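Local structure of GTP-binding nuclear protein GSP1 (Encephalitozoon cuniculi, 4DJT) at residues K13-G18 against V80-A85; A46-V51 against N64-A69; P119-A124 against L167-I172. The protein binds guanine nucleotides as a Ran-family small GTPase and probably takes part in protein import into the nucleus and in RNA export. All blocks are in the same frame, centred on the assembly; numbering follows the deposited sequence.

Interaction 1. Residues K13-G18 against V80-A85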
loop_
_atom_site.group_PDB
_atom_site.type_symbol
_atom_site.label_atom_id
_atom_site.label_comp_id
_atom_site.label_asym_id
_atom_site.label_seq_id
_atom_site.Cartn_x
_atom_site.Cartn_y
_atom_site.Cartn_z
ATOM N N LYS A 13 -1.593 9.387 6.346
ATOM C CA LYS A 13 -1.046 8.067 6.637
ATOM C C LYS A 13 -1.723 7.026 5.771
ATOM O O LYS A 13 -2.979 6.950 5.725
ATOM C CB LYS A 13 -1.246 7.689 8.082
ATOM C CG LYS A 13 -0.923 6.228 8.381
ATOM C CD LYS A 13 -1.146 5.910 9.831
ATOM C CE LYS A 13 -0.950 4.428 10.133
ATOM N NZ LYS A 13 -0.944 4.160 11.603
ATOM N N ILE A 14 -0.922 6.139 5.185
ATOM C CA ILE A 14 -1.474 5.076 4.343
ATOM C C ILE A 14 -0.911 3.754 4.858
ATOM O O ILE A 14 0.307 3.640 5.050
ATOM C CB ILE A 14 -1.070 5.233 2.848
ATOM C CG1 ILE A 14 -1.541 6.583 2.264
ATOM C CG2 ILE A 14 -1.528 4.021 2.037
ATOM C CD1 ILE A 14 -3.034 6.746 2.209
ATOM N N CYS A 15 -1.759 2.747 5.015
ATOM C CA CYS A 15 -1.304 1.397 5.382
ATOM C C CYS A 15 -1.182 0.492 4.188
ATOM O O CYS A 15 -2.131 0.369 3.396
ATOM C CB CYS A 15 -2.275 0.736 6.370
ATOM S SG CYS A 15 -2.316 1.576 7.979
ATOM N N LEU A 16 -0.037 -0.174 4.066
ATOM C CA LEU A 16 0.073 -1.310 3.123
ATOM C C LEU A 16 -0.382 -2.571 3.804
ATOM O O LEU A 16 0.107 -2.927 4.867
ATOM C CB LEU A 16 1.511 -1.507 2.633
ATOM C CG LEU A 16 2.194 -0.298 2.089
ATOM C CD1 LEU A 16 3.623 -0.664 1.614
ATOM C CD2 LEU A 16 1.369 0.339 0.970
ATOM N N ILE A 17 -1.284 -3.270 3.163
ATOM C CA ILE A 17 -1.810 -4.505 3.700
ATOM C C ILE A 17 -1.891 -5.569 2.628
ATOM O O ILE A 17 -1.809 -5.281 1.434
ATOM C CB ILE A 17 -3.182 -4.282 4.335
ATOM C CG1 ILE A 17 -4.098 -3.465 3.435
ATOM C CG2 ILE A 17 -2.995 -3.566 5.652
ATOM C CD1 ILE A 17 -5.540 -3.361 3.977
ATOM N N GLY A 18 -2.021 -6.810 3.088
ATOM C CA GLY A 18 -1.989 -7.961 2.217
ATOM C C GLY A 18 -1.084 -9.037 2.784
ATOM O O GLY A 18 -0.238 -8.771 3.641
ATOM N N VAL A 80 -2.754 -0.411 16.401
ATOM C CA VAL A 80 -1.946 0.809 16.215
ATOM C C VAL A 80 -1.325 0.913 14.822
ATOM O O VAL A 80 -1.032 2.004 14.372
ATOM C CB VAL A 80 -0.854 0.979 17.301
ATOM C CG1 VAL A 80 -1.482 1.502 18.591
ATOM C CG2 VAL A 80 -0.112 -0.325 17.539
ATOM N N TYR A 81 -1.160 -0.212 14.148
ATOM C CA TYR A 81 -0.745 -0.196 12.754
ATOM C C TYR A 81 -1.750 0.593 11.931
ATOM O O TYR A 81 -1.372 1.419 11.095
ATOM C CB TYR A 81 -0.586 -1.614 12.213
ATOM C CG TYR A 81 -0.007 -1.693 10.802
ATOM C CD1 TYR A 81 -0.819 -1.922 9.696
ATOM C CD2 TYR A 81 1.360 -1.529 10.573
ATOM C CE1 TYR A 81 -0.289 -1.972 8.401
ATOM C CE2 TYR A 81 1.884 -1.571 9.293
ATOM C CZ TYR A 81 1.062 -1.787 8.207
ATOM O OH TYR A 81 1.642 -1.892 6.934
ATOM N N TYR A 82 -3.035 0.310 12.159
ATOM C CA TYR A 82 -4.113 0.903 11.360
ATOM C C TYR A 82 -4.500 2.305 11.833
ATOM O O TYR A 82 -4.911 3.145 11.034
ATOM C CB TYR A 82 -5.326 -0.004 11.359
ATOM C CG TYR A 82 -5.066 -1.357 10.775
ATOM C CD1 TYR A 82 -4.638 -1.499 9.463
ATOM C CD2 TYR A 82 -5.253 -2.480 11.501
ATOM C CE1 TYR A 82 -4.406 -2.729 8.912
ATOM C CE2 TYR A 82 -5.024 -3.736 10.949
ATOM C CZ TYR A 82 -4.617 -3.838 9.639
ATOM O OH TYR A 82 -4.376 -5.066 9.095
ATOM N N ILE A 83 -4.409 2.553 13.140
ATOM C CA ILE A 83 -4.978 3.780 13.717
ATOM C C ILE A 83 -4.426 5.042 13.059
ATOM O O ILE A 83 -3.227 5.175 12.849
ATOM C CB ILE A 83 -4.721 3.871 15.235
ATOM C CG1 ILE A 83 -5.600 2.857 15.969
ATOM C CG2 ILE A 83 -5.037 5.282 15.754
ATOM C CD1 ILE A 83 -5.362 2.791 17.481
ATOM N N GLY A 84 -5.311 5.959 12.718
ATOM C CA GLY A 84 -4.896 7.217 12.126
ATOM C C GLY A 84 -4.734 7.180 10.606
ATOM O O GLY A 84 -4.462 8.222 10.002
ATOM N N ALA A 85 -4.878 5.998 9.992
ATOM C CA ALA A 85 -4.762 5.863 8.523
ATOM C C ALA A 85 -5.888 6.589 7.830
ATOM O O ALA A 85 -7.051 6.501 8.263
ATOM C CB ALA A 85 -4.759 4.402 8.072
HETATM O O HOH W 1 -3.893 10.151 7.900
#
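Lys13 reaches across to the turn at Tyr82-Ala85 with a fully extended side chain, CG anti to the backbone N (chi1 170°), its CB and CG running past Ala85 CA. The ammonium ends between two carbonyls: NZ donates to Ile83 O at 2.8 Å, tilted moderately from that carbonyl plane, and to Tyr81 O at 2.8 Å from well above the plane. Trp66 adds a cation-pi contact to the same ammonium. At the other end of the residue, a water accepts from Lys13 N and donates to Gly84 O, bridging strand and turn. Two residues on, Cys15 points its thiol into the bend of 80-85; SG lies 3.7 Å from Ala85 CB and makes an oblique sulfur-aromatic contact with the Tyr81 ring, its centroid 4.6 Å away. The strand is the central one of the Ras-like G-domain sheet and runs into the P-loop, while 80-85, in the predicted switch II, passes from a weakly bonded helical turn into a type II turn from Tyr82 to Ala85. Leu16 takes part through its backbone: Tyr81 OH donates to Leu16 O at 2.8 Å, in the carbonyl plane and on a lone pair. Tyr81 CG stands anti to its own backbone N (chi1 -174°), starting the ring toward the strand. Ile17 sets CG2 against the edge of the Tyr82 ring, 3.6 Å from CE1, the two side chains crossing at about a right angle. Beyond this edge the Tyr82 hydroxyl is hydrogen-bonded to Glu109, and Trp106 of helix 103-114 packs on both Ile17 and Tyr82.

Interaction 2. Residues A46-V51 against N64-A69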
loop_
_atom_site.group_PDB
_atom_site.type_symbol
_atom_site.label_atom_id
_atom_site.label_comp_id
_atom_site.label_asym_id
_atom_site.label_seq_id
_atom_site.Cartn_x
_atom_site.Cartn_y
_atom_site.Cartn_z
ATOM N N ALA A 46 6.707 -1.680 12.425
ATOM C CA ALA A 46 6.443 -1.017 11.169
ATOM C C ALA A 46 7.460 0.048 10.864
ATOM O O ALA A 46 8.036 0.653 11.758
ATOM C CB ALA A 46 5.047 -0.410 11.180
ATOM N N VAL A 47 7.704 0.223 9.569
ATOM C CA VAL A 47 8.497 1.298 9.042
ATOM C C VAL A 47 7.578 2.284 8.334
ATOM O O VAL A 47 6.752 1.892 7.504
ATOM C CB VAL A 47 9.528 0.758 8.011
ATOM C CG1 VAL A 47 10.211 1.895 7.249
ATOM C CG2 VAL A 47 10.549 -0.130 8.715
ATOM N N ASN A 48 7.733 3.564 8.643
ATOM C CA ASN A 48 7.110 4.613 7.833
ATOM C C ASN A 48 8.008 5.074 6.711
ATOM O O ASN A 48 9.141 5.469 6.958
ATOM C CB ASN A 48 6.747 5.846 8.645
ATOM C CG ASN A 48 6.070 6.892 7.785
ATOM O OD1 ASN A 48 5.041 6.611 7.230
ATOM N ND2 ASN A 48 6.659 8.086 7.661
ATOM N N HIS A 49 7.459 5.091 5.494
ATOM C CA HIS A 49 8.139 5.598 4.277
ATOM C C HIS A 49 7.478 6.861 3.799
ATOM O O HIS A 49 6.404 6.808 3.216
ATOM C CB HIS A 49 8.040 4.548 3.161
ATOM C CG HIS A 49 8.747 3.259 3.456
ATOM N ND1 HIS A 49 10.054 3.074 3.185
ATOM C CD2 HIS A 49 8.274 2.044 3.959
ATOM C CE1 HIS A 49 10.399 1.804 3.509
ATOM N NE2 HIS A 49 9.312 1.184 3.981
ATOM N N PRO A 50 8.077 8.018 4.070
ATOM C CA PRO A 50 7.499 9.252 3.502
ATOM C C PRO A 50 7.771 9.364 2.019
ATOM O O PRO A 50 8.920 9.214 1.585
ATOM C CB PRO A 50 8.203 10.376 4.233
ATOM C CG PRO A 50 9.120 9.754 5.202
ATOM C CD PRO A 50 9.087 8.282 5.117
ATOM N N VAL A 51 6.713 9.628 1.257
ATOM C CA VAL A 51 6.836 9.953 -0.178
ATOM C C VAL A 51 6.013 11.234 -0.493
ATOM O O VAL A 51 4.799 11.303 -0.230
ATOM C CB VAL A 51 6.462 8.771 -1.094
ATOM C CG1 VAL A 51 5.021 8.287 -0.854
ATOM C CG2 VAL A 51 6.678 9.143 -2.554
ATOM N N ASN A 64 2.619 9.204 4.297
ATOM C CA ASN A 64 3.426 8.459 5.240
ATOM C C ASN A 64 2.957 7.046 5.174
ATOM O O ASN A 64 1.888 6.701 5.726
ATOM C CB ASN A 64 3.250 9.054 6.649
ATOM C CG ASN A 64 4.036 10.335 6.830
ATOM O OD1 ASN A 64 5.211 10.439 6.415
ATOM N ND2 ASN A 64 3.402 11.333 7.466
ATOM N N VAL A 65 3.684 6.233 4.398
ATOM C CA VAL A 65 3.228 4.921 4.028
ATOM C C VAL A 65 3.848 3.881 4.979
ATOM O O VAL A 65 5.052 3.763 5.066
ATOM C CB VAL A 65 3.580 4.587 2.541
ATOM C CG1 VAL A 65 2.918 3.269 2.140
ATOM C CG2 VAL A 65 3.160 5.719 1.635
ATOM N N TRP A 66 3.002 3.202 5.764
ATOM C CA TRP A 66 3.463 2.196 6.730
ATOM C C TRP A 66 3.561 0.859 6.120
ATOM O O TRP A 66 2.648 0.424 5.405
ATOM C CB TRP A 66 2.516 2.127 7.916
ATOM C CG TRP A 66 2.664 3.297 8.829
ATOM C CD1 TRP A 66 2.979 4.602 8.487
ATOM C CD2 TRP A 66 2.506 3.310 10.275
ATOM N NE1 TRP A 66 3.061 5.377 9.607
ATOM C CE2 TRP A 66 2.757 4.667 10.701
ATOM C CE3 TRP A 66 2.170 2.348 11.228
ATOM C CZ2 TRP A 66 2.693 5.042 12.036
ATOM C CZ3 TRP A 66 2.099 2.732 12.561
ATOM C CH2 TRP A 66 2.349 4.050 12.958
ATOM N N ASP A 67 4.665 0.184 6.387
ATOM C CA ASP A 67 4.891 -1.198 5.919
ATOM C C ASP A 67 5.211 -2.012 7.131
ATOM O O ASP A 67 5.832 -1.497 8.061
ATOM C CB ASP A 67 6.091 -1.245 4.964
ATOM C CG ASP A 67 6.327 -2.618 4.350
ATOM O OD1 ASP A 67 5.347 -3.349 4.189
ATOM O OD2 ASP A 67 7.509 -2.922 3.946
ATOM N N THR A 68 4.871 -3.294 7.111
ATOM C CA THR A 68 5.195 -4.168 8.213
ATOM C C THR A 68 6.661 -4.633 8.121
ATOM O O THR A 68 7.334 -4.413 7.135
ATOM C CB THR A 68 4.350 -5.445 8.224
ATOM O OG1 THR A 68 4.823 -6.343 7.195
ATOM C CG2 THR A 68 2.886 -5.141 8.066
ATOM N N ALA A 69 7.131 -5.255 9.200
ATOM C CA ALA A 69 8.433 -5.932 9.211
ATOM C C ALA A 69 8.285 -7.474 9.025
ATOM O O ALA A 69 9.184 -8.233 9.364
ATOM C CB ALA A 69 9.151 -5.610 10.533
#
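Val47 and Asp67 form one antiparallel hydrogen-bonded pair and His49 and Val65 the next, with the strand axes 4.4 Å apart at closest approach and their directions 151° apart. Each pair is closed by two backbone bonds, among them Asp67 N to Val47 O at 2.9 Å and His49 N to Val65 O at 2.8 Å. Ala46-Thr68, Asn48-Trp66 and Pro50-Asn64 alternate with them as non-hydrogen-bonded pairs. Trp66 CA adds a CA-H...O contact to Val47 O. On the face carrying Asn48, Asn64 and Trp66, the two asparagines join diagonally: Asn48 ND2 donates to Asn64 OD1 at 3.0 Å. The acceptor lies near the amide plane of Asn48, whereas the donor stands above that of Asn64, the two amides being turned 66° apart. Asn48 CG is anti to its backbone N (chi1 -178°), and OD1 comes within 3.1 Å of Trp66 CD1 without bonding to the indole NE1. Ala46 CB meets the six-membered ring of the indole at CE3, 4.0 Å away. These strands are the arms of the beta hairpin between the predicted switch regions of the Ras-like fold, Ala46 being the last residue of the first of them. The face with Val47, His49, Val65 and Asp67 looks toward helix 24-28. There Asp67 CB lies at the edge of the imidazole, 4.1 Å from His49 CD2. Tyr194 OH is hydrogen-bonded both to His49 NE2 and to Asp67 OD2, and Thr25 OG1 also bonds to OD2; the Asp67 side chain lies about 4 Å from the bound magnesium ion at its nearest atom. Farther along, Val51 CG1 packs against Val65 CG2 at 4.0 Å.

Interaction 3. Residues P119-A124 against L167-I172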
loop_
_atom_site.group_PDB
_atom_site.type_symbol
_atom_site.label_atom_id
_atom_site.label_comp_id
_atom_site.label_asym_id
_atom_site.label_seq_id
_atom_site.Cartn_x
_atom_site.Cartn_y
_atom_site.Cartn_z
ATOM N N PRO A 119 -10.554 5.257 1.789
ATOM C CA PRO A 119 -10.362 4.554 0.539
ATOM C C PRO A 119 -9.383 3.397 0.664
ATOM O O PRO A 119 -8.321 3.524 1.336
ATOM C CB PRO A 119 -9.774 5.617 -0.381
ATOM C CG PRO A 119 -9.224 6.657 0.521
ATOM C CD PRO A 119 -10.181 6.682 1.675
ATOM N N ILE A 120 -9.727 2.296 0.006
ATOM C CA ILE A 120 -8.852 1.159 -0.131
ATOM C C ILE A 120 -8.582 0.940 -1.625
ATOM O O ILE A 120 -9.512 0.838 -2.399
ATOM C CB ILE A 120 -9.484 -0.113 0.463
ATOM C CG1 ILE A 120 -9.886 0.082 1.931
ATOM C CG2 ILE A 120 -8.540 -1.284 0.340
ATOM C CD1 ILE A 120 -10.472 -1.170 2.564
ATOM N N VAL A 121 -7.307 0.921 -2.026
ATOM C CA VAL A 121 -6.935 0.702 -3.414
ATOM C C VAL A 121 -6.415 -0.699 -3.469
ATOM O O VAL A 121 -5.630 -1.098 -2.600
ATOM C CB VAL A 121 -5.846 1.690 -3.860
ATOM C CG1 VAL A 121 -5.250 1.290 -5.184
ATOM C CG2 VAL A 121 -6.423 3.121 -3.922
ATOM N N VAL A 122 -6.881 -1.464 -4.455
ATOM C CA VAL A 122 -6.468 -2.857 -4.590
ATOM C C VAL A 122 -5.467 -2.960 -5.715
ATOM O O VAL A 122 -5.717 -2.472 -6.805
ATOM C CB VAL A 122 -7.664 -3.810 -4.836
ATOM C CG1 VAL A 122 -7.169 -5.235 -5.126
ATOM C CG2 VAL A 122 -8.579 -3.812 -3.620
ATOM N N CYS A 123 -4.320 -3.596 -5.427
ATOM C CA CYS A 123 -3.268 -3.830 -6.413
ATOM C C CYS A 123 -3.003 -5.307 -6.647
ATOM O O CYS A 123 -2.646 -6.033 -5.738
ATOM C CB CYS A 123 -1.933 -3.190 -5.982
ATOM S SG CYS A 123 -2.032 -1.389 -5.875
ATOM N N ALA A 124 -3.197 -5.709 -7.893
ATOM C CA ALA A 124 -2.768 -6.978 -8.403
ATOM C C ALA A 124 -1.280 -6.900 -8.704
ATOM O O ALA A 124 -0.878 -6.325 -9.723
ATOM C CB ALA A 124 -3.552 -7.291 -9.691
ATOM N N LEU A 167 -1.737 8.528 -6.855
ATOM C CA LEU A 167 -2.495 9.503 -7.643
ATOM C C LEU A 167 -3.979 9.428 -7.315
ATOM O O LEU A 167 -4.624 10.450 -7.071
ATOM C CB LEU A 167 -2.255 9.295 -9.133
ATOM C CG LEU A 167 -2.900 10.298 -10.108
ATOM C CD1 LEU A 167 -2.468 11.726 -9.806
ATOM C CD2 LEU A 167 -2.586 9.911 -11.562
ATOM N N HIS A 168 -4.537 8.217 -7.313
ATOM C CA HIS A 168 -5.949 8.034 -6.922
ATOM C C HIS A 168 -6.263 8.547 -5.530
ATOM O O HIS A 168 -7.241 9.261 -5.318
ATOM C CB HIS A 168 -6.363 6.574 -7.006
ATOM C CG HIS A 168 -7.840 6.362 -6.774
ATOM N ND1 HIS A 168 -8.757 6.765 -7.649
ATOM C CD2 HIS A 168 -8.537 5.857 -5.679
ATOM C CE1 HIS A 168 -9.986 6.481 -7.174
ATOM N NE2 HIS A 168 -9.851 5.940 -5.973
ATOM N N LEU A 169 -5.417 8.193 -4.578
ATOM C CA LEU A 169 -5.599 8.589 -3.181
ATOM C C LEU A 169 -5.563 10.115 -3.029
ATOM O O LEU A 169 -6.421 10.686 -2.359
ATOM C CB LEU A 169 -4.541 7.897 -2.287
ATOM C CG LEU A 169 -4.666 6.375 -2.061
ATOM C CD1 LEU A 169 -3.427 5.792 -1.380
ATOM C CD2 LEU A 169 -5.928 6.057 -1.245
ATOM N N ALA A 170 -4.623 10.777 -3.692
ATOM C CA ALA A 170 -4.543 12.256 -3.695
ATOM C C ALA A 170 -5.803 12.903 -4.247
ATOM O O ALA A 170 -6.327 13.920 -3.676
ATOM C CB ALA A 170 -3.322 12.736 -4.484
ATOM N N ARG A 171 -6.357 12.310 -5.308
ATOM C CA ARG A 171 -7.627 12.775 -5.855
ATOM C C ARG A 171 -8.798 12.670 -4.887
ATOM O O ARG A 171 -9.548 13.650 -4.714
ATOM C CB ARG A 171 -7.936 12.051 -7.174
ATOM C CG ARG A 171 -6.965 12.427 -8.248
ATOM C CD ARG A 171 -6.973 11.516 -9.469
ATOM N NE ARG A 171 -6.201 12.129 -10.544
ATOM C CZ ARG A 171 -5.957 11.569 -11.731
ATOM N NH1 ARG A 171 -6.410 10.341 -12.030
ATOM N NH2 ARG A 171 -5.243 12.243 -12.623
ATOM N N ILE A 172 -8.927 11.527 -4.219
ATOM C CA ILE A 172 -9.948 11.325 -3.196
ATOM C C ILE A 172 -9.815 12.352 -2.065
ATOM O O ILE A 172 -10.799 13.030 -1.660
ATOM C CB ILE A 172 -9.884 9.886 -2.590
ATOM C CG1 ILE A 172 -10.263 8.798 -3.641
ATOM C CG2 ILE A 172 -10.795 9.799 -1.366
ATOM C CD1 ILE A 172 -11.691 8.852 -4.214
#
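Pro119, Val121 and Leu169 carry most of this contact, an apolar meeting of a strand and a helix without a hydrogen bond between the two segments. Pro119 has the largest buried area: its ring points at the helix, and CG, the atom at its tip, lies 3.8 Å from Leu169 CD2 and 4.0 Å from Ile172 CG2. The proline carbon thus touches methyls from residues three apart in the helix, and CB also lies 4.0 Å from Leu169 CD2. Pro119 and Ile172 lie alongside each other, running in opposing senses, whereas the proline and Leu169 cross at a slant. Val121, two residues farther on, again faces the helix. Its CG2, anti to the carbonyl carbon, touches Leu169 CD2 at 4.0 Å and His168 CD2 at 3.9 Å. The imidazole approaches this methyl obliquely through a ring carbon. Leu169 joins Pro119 and Val121: its side chain does not start straight at the strand, but CG is anti to its own carbonyl carbon (chi1 -70°), and the branch beyond it brings CD2 within contact of both Pro119 and Val121. Nearby, Phe152 of strand 150-154 touches Val121 and Phe173 of the same helix touches Pro119. Ile172 is exposed at the outer margin, while Val121 and Leu169 are buried. Pro119, just before the strand, and Val121 in it meet the helix while Ile120 points away, the pattern expected where one face of a sheet is covered by a helix. Here helix 164-174 covers the parallel part of the sheet in the Ras-like, P-loop NTPase alpha/beta fold.

Overall arrangement
All three contacts reach one mixed sheet. Interactions 1 and 2 have centres 9 Å apart and join directly, since strands 11-17 and 60-68 are neighbours: Ile14 and Trp66 are probably hydrogen-bonded through their backbones. Along the chain, interaction 2 is nested inside the loop closed by interaction 1, and interaction 3 follows both. Its centre is 14 Å from that of interaction 1, with Ile14 CD1 touching Leu169 CD1, and 16 Å from that of interaction 2, which it does not touch. Interaction 1 packs part of the predicted switch II on the central strand, interaction 2 pairs the hairpin strands that bring Asp67 near the magnesium ion, and interaction 3 packs the C-terminal helix of the G domain against the sheet.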